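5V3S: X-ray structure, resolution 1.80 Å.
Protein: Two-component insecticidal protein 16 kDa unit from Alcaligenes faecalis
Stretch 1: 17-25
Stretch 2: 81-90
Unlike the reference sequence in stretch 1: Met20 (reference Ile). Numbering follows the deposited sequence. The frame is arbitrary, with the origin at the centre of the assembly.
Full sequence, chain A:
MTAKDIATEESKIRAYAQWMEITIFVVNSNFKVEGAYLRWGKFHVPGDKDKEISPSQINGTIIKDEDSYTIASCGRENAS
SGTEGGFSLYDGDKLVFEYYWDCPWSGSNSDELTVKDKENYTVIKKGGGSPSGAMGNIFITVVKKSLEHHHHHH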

# COMPACT_ATOMS: atom_id res chain seq x y z
N ALA A 17 -17.51 -4.38 -0.74
CA ALA A 17 -17.70 -3.82 0.57
C ALA A 17 -16.44 -3.91 1.43
O ALA A 17 -16.35 -3.23 2.43
CB ALA A 17 -18.87 -4.50 1.25
N GLN A 18 -15.50 -4.79 1.08
CA GLN A 18 -14.16 -4.81 1.71
C GLN A 18 -13.17 -4.20 0.72
O GLN A 18 -13.06 -4.64 -0.43
CB GLN A 18 -13.78 -6.23 2.10
CG GLN A 18 -12.40 -6.36 2.72
CD GLN A 18 -12.24 -5.42 3.92
OE1 GLN A 18 -12.24 -4.20 3.77
NE2 GLN A 18 -12.29 -6.00 5.11
N TRP A 19 -12.53 -3.10 1.11
CA TRP A 19 -11.75 -2.35 0.16
C TRP A 19 -10.73 -1.55 0.95
O TRP A 19 -10.89 -1.31 2.17
CB TRP A 19 -12.59 -1.42 -0.70
CG TRP A 19 -13.25 -0.34 0.13
CD1 TRP A 19 -14.44 -0.45 0.82
CD2 TRP A 19 -12.75 0.99 0.40
NE1 TRP A 19 -14.70 0.72 1.48
CE2 TRP A 19 -13.68 1.62 1.25
CE3 TRP A 19 -11.59 1.68 0.04
CZ2 TRP A 19 -13.52 2.93 1.71
CZ3 TRP A 19 -11.42 3.01 0.49
CH2 TRP A 19 -12.36 3.62 1.32
N MSE A 20 -9.65 -1.23 0.26
CA MSE A 20 -8.60 -0.41 0.85
C MSE A 20 -8.07 0.48 -0.27
O MSE A 20 -8.09 0.12 -1.45
CB MSE A 20 -7.47 -1.27 1.48
CG MSE A 20 -6.72 -2.28 0.58
SE MSE A 20 -5.25 -1.35 -0.41
CE MSE A 20 -4.02 -1.76 1.06
N GLU A 21 -7.57 1.66 0.09
CA GLU A 21 -6.78 2.44 -0.84
C GLU A 21 -5.61 2.98 -0.05
O GLU A 21 -5.82 3.52 1.01
CB GLU A 21 -7.53 3.61 -1.53
CG GLU A 21 -8.55 3.12 -2.54
CD GLU A 21 -9.03 4.13 -3.54
OE1 GLU A 21 -8.49 5.28 -3.53
OE2 GLU A 21 -9.93 3.72 -4.34
N ILE A 22 -4.40 2.76 -0.56
CA ILE A 22 -3.17 3.14 0.15
C ILE A 22 -2.42 4.18 -0.72
O ILE A 22 -2.15 3.95 -1.86
CB ILE A 22 -2.35 1.95 0.64
CG1 ILE A 22 -1.20 2.39 1.48
CG2 ILE A 22 -1.81 1.11 -0.46
CD1 ILE A 22 -0.72 1.35 2.44
N THR A 23 -2.10 5.31 -0.12
CA THR A 23 -1.44 6.36 -0.88
C THR A 23 -0.05 6.48 -0.25
O THR A 23 0.03 6.60 0.97
CB THR A 23 -2.26 7.68 -0.83
OG1 THR A 23 -3.48 7.48 -1.48
CG2 THR A 23 -1.54 8.75 -1.55
N ILE A 24 1.02 6.47 -1.08
CA ILE A 24 2.42 6.63 -0.64
C ILE A 24 2.93 7.94 -1.20
O ILE A 24 2.85 8.14 -2.44
CB ILE A 24 3.27 5.45 -1.16
CG1 ILE A 24 2.64 4.14 -0.74
CG2 ILE A 24 4.74 5.51 -0.70
CD1 ILE A 24 1.82 3.48 -1.81
N PHE A 25 3.31 8.85 -0.30
CA PHE A 25 3.77 10.20 -0.71
C PHE A 25 5.19 10.23 -0.27
O PHE A 25 5.48 9.87 0.87
CB PHE A 25 3.00 11.33 0.06
CG PHE A 25 3.34 12.70 -0.39
CD1 PHE A 25 2.68 13.27 -1.44
CD2 PHE A 25 4.42 13.38 0.18
CE1 PHE A 25 2.99 14.55 -1.86
CE2 PHE A 25 4.77 14.67 -0.29
CZ PHE A 25 4.06 15.22 -1.32
N SER A 81 -12.78 -13.89 -0.49
CA SER A 81 -12.65 -13.44 0.88
C SER A 81 -11.82 -12.17 0.89
O SER A 81 -10.66 -12.22 1.30
CB SER A 81 -11.95 -14.54 1.73
OG SER A 81 -11.63 -14.10 3.05
N GLY A 82 -12.39 -11.05 0.42
CA GLY A 82 -11.85 -9.73 0.65
C GLY A 82 -10.55 -9.50 -0.12
O GLY A 82 -10.44 -9.88 -1.30
N THR A 83 -9.62 -8.79 0.52
CA THR A 83 -8.29 -8.54 -0.05
C THR A 83 -7.21 -8.87 0.97
O THR A 83 -7.32 -8.61 2.17
CB THR A 83 -8.16 -7.11 -0.67
OG1 THR A 83 -6.82 -6.88 -1.07
CG2 THR A 83 -8.56 -6.04 0.30
N GLU A 84 -6.15 -9.49 0.47
CA GLU A 84 -4.99 -9.87 1.27
C GLU A 84 -3.80 -9.79 0.33
O GLU A 84 -3.76 -10.42 -0.71
CB GLU A 84 -5.08 -11.21 2.00
CG GLU A 84 -3.73 -11.64 2.59
CD GLU A 84 -3.75 -13.05 3.18
OE1 GLU A 84 -4.62 -13.82 2.75
OE2 GLU A 84 -2.89 -13.37 4.05
N GLY A 85 -2.81 -9.00 0.75
CA GLY A 85 -1.64 -8.80 -0.16
C GLY A 85 -0.59 -7.94 0.51
O GLY A 85 -0.66 -7.63 1.73
N GLY A 86 0.33 -7.45 -0.35
CA GLY A 86 1.43 -6.61 0.12
C GLY A 86 2.26 -6.06 -1.04
O GLY A 86 2.06 -6.38 -2.23
N PHE A 87 3.25 -5.22 -0.66
CA PHE A 87 4.19 -4.65 -1.61
C PHE A 87 5.33 -4.06 -0.81
O PHE A 87 5.20 -3.84 0.40
CB PHE A 87 3.59 -3.54 -2.52
CG PHE A 87 3.10 -2.33 -1.79
CD1 PHE A 87 1.82 -2.32 -1.21
CD2 PHE A 87 3.95 -1.18 -1.60
CE1 PHE A 87 1.39 -1.24 -0.52
CE2 PHE A 87 3.47 -0.05 -0.89
CZ PHE A 87 2.19 -0.13 -0.35
N SER A 88 6.37 -3.67 -1.51
CA SER A 88 7.61 -3.16 -0.95
C SER A 88 8.01 -1.88 -1.66
O SER A 88 7.62 -1.60 -2.77
CB SER A 88 8.77 -4.19 -0.97
OG SER A 88 8.44 -5.44 -0.28
N LEU A 89 8.73 -1.04 -0.94
CA LEU A 89 9.17 0.22 -1.62
C LEU A 89 10.65 0.28 -1.45
O LEU A 89 11.17 0.05 -0.37
CB LEU A 89 8.65 1.44 -0.96
CG LEU A 89 8.85 2.77 -1.66
CD1 LEU A 89 8.02 2.93 -2.88
CD2 LEU A 89 8.56 3.90 -0.71
N TYR A 90 11.30 0.70 -2.50
CA TYR A 90 12.76 0.79 -2.54
C TYR A 90 13.18 2.24 -2.87
O TYR A 90 12.42 3.03 -3.45
CB TYR A 90 13.29 -0.10 -3.65
CG TYR A 90 13.04 -1.53 -3.43
CD1 TYR A 90 11.78 -2.07 -3.68
CD2 TYR A 90 14.02 -2.35 -2.96
CE1 TYR A 90 11.50 -3.41 -3.39
CE2 TYR A 90 13.74 -3.69 -2.67
CZ TYR A 90 12.47 -4.19 -2.91
OH TYR A 90 12.28 -5.57 -2.65

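The two stretches meet mainly through side chains, except at Gln18, whose side chain packs on the backbone of Gly82 and Thr83. No hydrogen bond crosses between them, and the axes of strands 19-25 and 83-90 come no closer than 8.6 Å, too far for backbone pairing but right for side chains to fill the gap. The strands run in roughly the same direction, 26° apart, and the contact buries 311 Å² counted over both sides.

Ala17 lies out of reach, so the contact begins at Gln18, where the backbones are nearest: its CA is 5.5 Å from CA of Gly82. The Gln18 side chain, with chi1 at 178° (t), points toward stretch 2 and packs its aliphatic part there, CG lying 4.0 Å from CA of Gly82. Glycine suits this place on two counts. Its phi of 69° is one that glycine tolerates best, and an ideal CB on Gly82 would sit a tight 3.3 Å from CG of Gln18. The amide of Gln18 is buried but satisfied: OE1 and NE2 both find partners elsewhere in the structure, and OE1 also accepts a weak hydrogen bond from N of Trp19 (2.9 Å, 122°).

From here the alternation of a strand sorts the residues. Trp19 points away, whereas Met20, Ile22 and Ile24 point toward stretch 2 and are buried. Met20, modelled as selenomethionine and differing from the reference isoleucine, has all three chi angles in p; its CG approaches CG2 of Thr83 at 4.2 Å. Thr83 thus offers a methyl group to the interface while its OG1 is hydrogen-bonded elsewhere in the structure, a division that lets a polar residue be buried here.

Glu21 is out of reach and partly exposed, as befits a charged side chain. Ile22 then turns CG2 to Phe87, 4.0 Å from CE1. Although CA of Ile22 is nearest to that of Gly86, the two are 10.8 Å apart, and the Phe87 ring spans this wider part of the gap. With chi1 at 63° (p), Phe87 has the largest covered area of any residue in the contact, 66 Å².

Thr23 points away. Ile24 closes the contact with two apolar approaches: CD1 lies 3.9 Å from CZ of Phe87, and CG2 lies 4.1 Å from CD2 of Leu89. Its branched side chain therefore reaches two neighbours at once, with 52 Å² covered, the most in stretch 1. Both isoleucines meet the Phe87 ring obliquely. Phe25, finally, is out of reach and partly exposed.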